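Local coordinates for putative adhesin (Bacteroides thetaiotaomicron, PDB 4QDG), which probably serves as a lipoprotein that anchors or helps assemble pili at the outer membrane, as expected of the FimB/Mfa2 fimbrillin family, at residues 226-237 against 248-257. Numbering follows the deposited sequence.
Sequences LMVRDWYSPKLT and INIPLINYLL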
loop_
_atom_site.group_PDB
_atom_site.type_symbol
_atom_site.label_atom_id
_atom_site.label_comp_id
_atom_site.label_asym_id
_atom_site.label_seq_id
_atom_site.Cartn_x
_atom_site.Cartn_y
_atom_site.Cartn_z
ATOM N N LEU A 226 -5.461 -2.714 0.241
ATOM C CA LEU A 226 -6.364 -3.654 -0.422
ATOM C C LEU A 226 -6.671 -4.790 0.559
ATOM O O LEU A 226 -5.753 -5.492 0.999
ATOM C CB LEU A 226 -5.732 -4.195 -1.699
ATOM C CG LEU A 226 -5.486 -3.177 -2.820
ATOM C CD1 LEU A 226 -4.683 -3.838 -3.978
ATOM C CD2 LEU A 226 -6.828 -2.554 -3.290
HETATM N N MSE A 227 -7.936 -4.902 0.996
HETATM C CA MSE A 227 -8.366 -5.916 1.951
HETATM C C MSE A 227 -9.618 -6.645 1.521
HETATM O O MSE A 227 -10.550 -6.027 1.025
HETATM C CB MSE A 227 -8.665 -5.294 3.337
HETATM C CG MSE A 227 -7.456 -4.694 4.016
HETATM SE SE MSE A 227 -7.719 -4.427 5.926
HETATM C CE MSE A 227 -7.427 -6.336 6.605
ATOM N N VAL A 228 -9.683 -7.947 1.813
ATOM C CA VAL A 228 -10.915 -8.730 1.671
ATOM C C VAL A 228 -11.735 -8.443 2.947
ATOM O O VAL A 228 -11.249 -8.695 4.050
ATOM C CB VAL A 228 -10.646 -10.255 1.507
ATOM C CG1 VAL A 228 -11.955 -11.041 1.555
ATOM C CG2 VAL A 228 -9.887 -10.559 0.225
ATOM N N ARG A 229 -12.923 -7.890 2.815
ATOM C CA ARG A 229 -13.821 -7.652 3.959
ATOM C C ARG A 229 -15.249 -7.729 3.473
ATOM O O ARG A 229 -15.483 -7.559 2.280
ATOM C CB ARG A 229 -13.540 -6.333 4.696
ATOM C CG ARG A 229 -13.732 -5.105 3.832
ATOM C CD ARG A 229 -12.624 -4.137 4.124
ATOM N NE ARG A 229 -12.830 -2.833 3.485
ATOM C CZ ARG A 229 -12.308 -2.476 2.317
ATOM N NH1 ARG A 229 -11.616 -3.345 1.598
ATOM N NH2 ARG A 229 -12.478 -1.249 1.858
ATOM N N ASP A 230 -16.200 -8.009 4.367
ATOM C CA ASP A 230 -17.576 -8.179 3.911
ATOM C C ASP A 230 -18.327 -6.831 3.769
ATOM O O ASP A 230 -19.403 -6.840 3.188
ATOM C CB ASP A 230 -18.367 -9.218 4.765
ATOM C CG ASP A 230 -18.411 -9.022 6.268
ATOM O OD1 ASP A 230 -18.334 -7.854 6.726
ATOM O OD2 ASP A 230 -18.581 -10.034 6.995
ATOM N N TRP A 231 -17.740 -5.690 4.211
ATOM C CA TRP A 231 -18.429 -4.391 4.134
ATOM C C TRP A 231 -18.050 -3.528 2.914
ATOM O O TRP A 231 -18.734 -2.547 2.645
ATOM C CB TRP A 231 -18.281 -3.578 5.440
ATOM C CG TRP A 231 -16.877 -3.375 5.928
ATOM C CD1 TRP A 231 -16.207 -4.149 6.833
ATOM C CD2 TRP A 231 -16.023 -2.258 5.641
ATOM N NE1 TRP A 231 -14.964 -3.614 7.087
ATOM C CE2 TRP A 231 -14.840 -2.430 6.398
ATOM C CE3 TRP A 231 -16.132 -1.134 4.800
ATOM C CZ2 TRP A 231 -13.772 -1.520 6.339
ATOM C CZ3 TRP A 231 -15.068 -0.240 4.739
ATOM C CH2 TRP A 231 -13.903 -0.440 5.499
ATOM N N TYR A 232 -17.014 -3.891 2.157
ATOM C CA TYR A 232 -16.687 -3.166 0.936
ATOM C C TYR A 232 -16.049 -4.074 -0.075
ATOM O O TYR A 232 -15.194 -4.882 0.254
ATOM C CB TYR A 232 -15.823 -1.894 1.126
ATOM C CG TYR A 232 -16.218 -0.841 0.113
ATOM C CD1 TYR A 232 -17.332 -0.038 0.322
ATOM C CD2 TYR A 232 -15.570 -0.748 -1.120
ATOM C CE1 TYR A 232 -17.774 0.856 -0.643
ATOM C CE2 TYR A 232 -16.019 0.130 -2.104
ATOM C CZ TYR A 232 -17.109 0.950 -1.846
ATOM O OH TYR A 232 -17.602 1.838 -2.764
ATOM N N SER A 233 -16.477 -3.907 -1.325
ATOM C CA SER A 233 -15.994 -4.627 -2.497
ATOM C C SER A 233 -15.390 -3.574 -3.461
ATOM O O SER A 233 -16.118 -2.957 -4.237
ATOM C CB SER A 233 -17.133 -5.429 -3.132
ATOM O OG SER A 233 -16.654 -6.235 -4.193
ATOM N N PRO A 234 -14.067 -3.300 -3.360
ATOM C CA PRO A 234 -13.451 -2.278 -4.241
ATOM C C PRO A 234 -13.662 -2.579 -5.733
ATOM O O PRO A 234 -13.603 -3.756 -6.169
ATOM C CB PRO A 234 -11.962 -2.327 -3.878
ATOM C CG PRO A 234 -11.906 -3.023 -2.567
ATOM C CD PRO A 234 -13.067 -3.926 -2.470
ATOM N N LYS A 235 -13.910 -1.500 -6.496
ATOM C CA LYS A 235 -14.179 -1.610 -7.917
ATOM C C LYS A 235 -13.153 -0.888 -8.794
ATOM O O LYS A 235 -12.699 0.210 -8.458
ATOM C CB LYS A 235 -15.582 -1.058 -8.225
ATOM C CG LYS A 235 -16.734 -1.870 -7.630
ATOM C CD LYS A 235 -17.106 -3.094 -8.472
ATOM C CE LYS A 235 -18.242 -3.882 -7.866
ATOM N NZ LYS A 235 -17.803 -4.677 -6.688
ATOM N N LEU A 236 -12.811 -1.510 -9.948
ATOM C CA LEU A 236 -11.983 -0.904 -10.985
ATOM C C LEU A 236 -12.954 -0.585 -12.106
ATOM O O LEU A 236 -13.717 -1.465 -12.528
ATOM C CB LEU A 236 -10.788 -1.723 -11.473
ATOM C CG LEU A 236 -10.126 -1.205 -12.765
ATOM C CD1 LEU A 236 -9.327 0.088 -12.515
ATOM C CD2 LEU A 236 -9.241 -2.259 -13.390
ATOM N N THR A 237 -12.993 0.683 -12.541
ATOM C CA THR A 237 -13.930 1.099 -13.601
ATOM C C THR A 237 -13.183 1.788 -14.730
ATOM O O THR A 237 -12.331 2.646 -14.472
ATOM C CB THR A 237 -15.052 2.010 -13.016
ATOM O OG1 THR A 237 -15.719 1.305 -11.970
ATOM C CG2 THR A 237 -16.083 2.412 -14.050
ATOM N N ILE A 248 -15.327 -1.643 -18.596
ATOM C CA ILE A 248 -14.793 -2.472 -17.508
ATOM C C ILE A 248 -15.353 -1.925 -16.178
ATOM O O ILE A 248 -15.322 -0.711 -15.925
ATOM C CB ILE A 248 -13.223 -2.571 -17.504
ATOM C CG1 ILE A 248 -12.684 -3.151 -18.817
ATOM C CG2 ILE A 248 -12.715 -3.417 -16.332
ATOM C CD1 ILE A 248 -11.309 -2.632 -19.223
ATOM N N ASN A 249 -15.906 -2.824 -15.360
ATOM C CA ASN A 249 -16.456 -2.538 -14.048
ATOM C C ASN A 249 -16.410 -3.827 -13.276
ATOM O O ASN A 249 -17.342 -4.639 -13.333
ATOM C CB ASN A 249 -17.868 -1.944 -14.096
ATOM C CG ASN A 249 -18.390 -1.557 -12.729
ATOM O OD1 ASN A 249 -17.730 -0.875 -11.952
ATOM N ND2 ASN A 249 -19.605 -1.945 -12.429
ATOM N N ILE A 250 -15.298 -4.032 -12.574
ATOM C CA ILE A 250 -15.048 -5.307 -11.925
ATOM C C ILE A 250 -14.762 -5.191 -10.442
ATOM O O ILE A 250 -14.232 -4.169 -9.997
ATOM C CB ILE A 250 -13.813 -5.977 -12.633
ATOM C CG1 ILE A 250 -12.538 -5.080 -12.549
ATOM C CG2 ILE A 250 -14.129 -6.379 -14.083
ATOM C CD1 ILE A 250 -11.276 -5.773 -12.404
ATOM N N PRO A 251 -15.006 -6.279 -9.675
ATOM C CA PRO A 251 -14.544 -6.287 -8.281
ATOM C C PRO A 251 -13.033 -6.570 -8.315
ATOM O O PRO A 251 -12.589 -7.702 -8.541
ATOM C CB PRO A 251 -15.393 -7.390 -7.620
ATOM C CG PRO A 251 -15.938 -8.219 -8.751
ATOM C CD PRO A 251 -15.611 -7.583 -10.056
ATOM N N LEU A 252 -12.254 -5.492 -8.174
ATOM C CA LEU A 252 -10.802 -5.449 -8.242
ATOM C C LEU A 252 -10.089 -6.546 -7.409
ATOM O O LEU A 252 -9.168 -7.171 -7.928
ATOM C CB LEU A 252 -10.306 -4.048 -7.801
ATOM C CG LEU A 252 -8.783 -3.815 -7.673
ATOM C CD1 LEU A 252 -8.042 -4.014 -9.016
ATOM C CD2 LEU A 252 -8.515 -2.433 -7.181
ATOM N N ILE A 253 -10.503 -6.769 -6.152
ATOM C CA ILE A 253 -9.850 -7.709 -5.242
ATOM C C ILE A 253 -10.029 -9.169 -5.722
ATOM O O ILE A 253 -9.042 -9.926 -5.773
ATOM C CB ILE A 253 -10.290 -7.477 -3.781
ATOM C CG1 ILE A 253 -9.738 -6.114 -3.325
ATOM C CG2 ILE A 253 -9.804 -8.607 -2.879
ATOM C CD1 ILE A 253 -9.545 -5.908 -1.967
ATOM N N ASN A 254 -11.234 -9.514 -6.162
ATOM C CA ASN A 254 -11.562 -10.824 -6.726
ATOM C C ASN A 254 -10.711 -11.158 -7.944
ATOM O O ASN A 254 -10.267 -12.294 -8.077
ATOM C CB ASN A 254 -13.037 -10.876 -7.133
ATOM C CG ASN A 254 -14.001 -10.850 -5.976
ATOM O OD1 ASN A 254 -13.664 -10.526 -4.832
ATOM N ND2 ASN A 254 -15.249 -11.125 -6.272
ATOM N N TYR A 255 -10.475 -10.163 -8.810
ATOM C CA TYR A 255 -9.689 -10.315 -10.033
ATOM C C TYR A 255 -8.231 -10.519 -9.669
ATOM O O TYR A 255 -7.650 -11.448 -10.183
ATOM C CB TYR A 255 -9.908 -9.113 -10.984
ATOM C CG TYR A 255 -11.072 -9.332 -11.923
ATOM C CD1 TYR A 255 -12.380 -9.402 -11.441
ATOM C CD2 TYR A 255 -10.863 -9.590 -13.276
ATOM C CE1 TYR A 255 -13.453 -9.681 -12.288
ATOM C CE2 TYR A 255 -11.923 -9.912 -14.124
ATOM C CZ TYR A 255 -13.222 -9.929 -13.630
ATOM O OH TYR A 255 -14.276 -10.185 -14.477
ATOM N N LEU A 256 -7.702 -9.798 -8.669
ATOM C CA LEU A 256 -6.289 -9.977 -8.269
ATOM C C LEU A 256 -6.065 -11.332 -7.618
ATOM O O LEU A 256 -5.004 -11.921 -7.783
ATOM C CB LEU A 256 -5.778 -8.865 -7.322
ATOM C CG LEU A 256 -5.887 -7.422 -7.800
ATOM C CD1 LEU A 256 -5.484 -6.481 -6.690
ATOM C CD2 LEU A 256 -5.061 -7.180 -9.045
ATOM N N LEU A 257 -7.067 -11.810 -6.870
ATOM C CA LEU A 257 -7.001 -13.089 -6.187
ATOM C C LEU A 257 -7.081 -14.236 -7.213
ATOM O O LEU A 257 -6.712 -15.342 -6.852
ATOM C CB LEU A 257 -8.096 -13.202 -5.092
ATOM C CG LEU A 257 -7.944 -12.293 -3.843
ATOM C CD1 LEU A 257 -9.160 -12.419 -2.915
ATOM C CD2 LEU A 257 -6.643 -12.566 -3.074
HETATM O O HOH W 1 -14.605 -8.118 -4.029
HETATM O O HOH W 2 -13.120 -6.130 -5.172
#
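The carboxamide of N249 receives the hydroxyl of T237 at its oxygen, OG1 to OD1 3.0 Å, with the donor tilted 20° from the carbonyl plane; CG of N249 lies anti to the backbone N (chi1 -176°), which lets the amide run alongside the threonine. One face of the Y255 ring, toward its rim, carries CD1 of I250. The guanidinium of R229 has CB of Y232 over one face and CE2 of W231 at its edge, and its NE sits over the rim of one W231 face. O of M227 lies in the guanidinium plane, bonded to NH1, and NH2 forms a salt bridge to D176.

T237 and N249 belong to an antiparallel hairpin, in which L236 and I250 pair through two hydrogen bonds, L236 N to I250 O and I250 N to L236 O, each 3.0 Å. P251 suits the next, non-hydrogen-bonded place opposite K235, where no N-H is called for, and occupies the N-cap position of helix 252-263. O of P234 takes a bent bond (132° at the hydrogen) from L252 N, 3.0 Å, and another from a water that accepts from I253 N. Branched I253 reaches two loop residues: CD1 touches CG of P234 (3.8 Å) and CG2 touches CG2 of V228 (3.7 Å). L226 crosses L256 at about a right angle, CD1 to CD1 3.9 Å, near the magnesium site of N151, L273 and E276.

Thus hairpin bonds continue into the helix start, while aliphatic contacts join loop to helix.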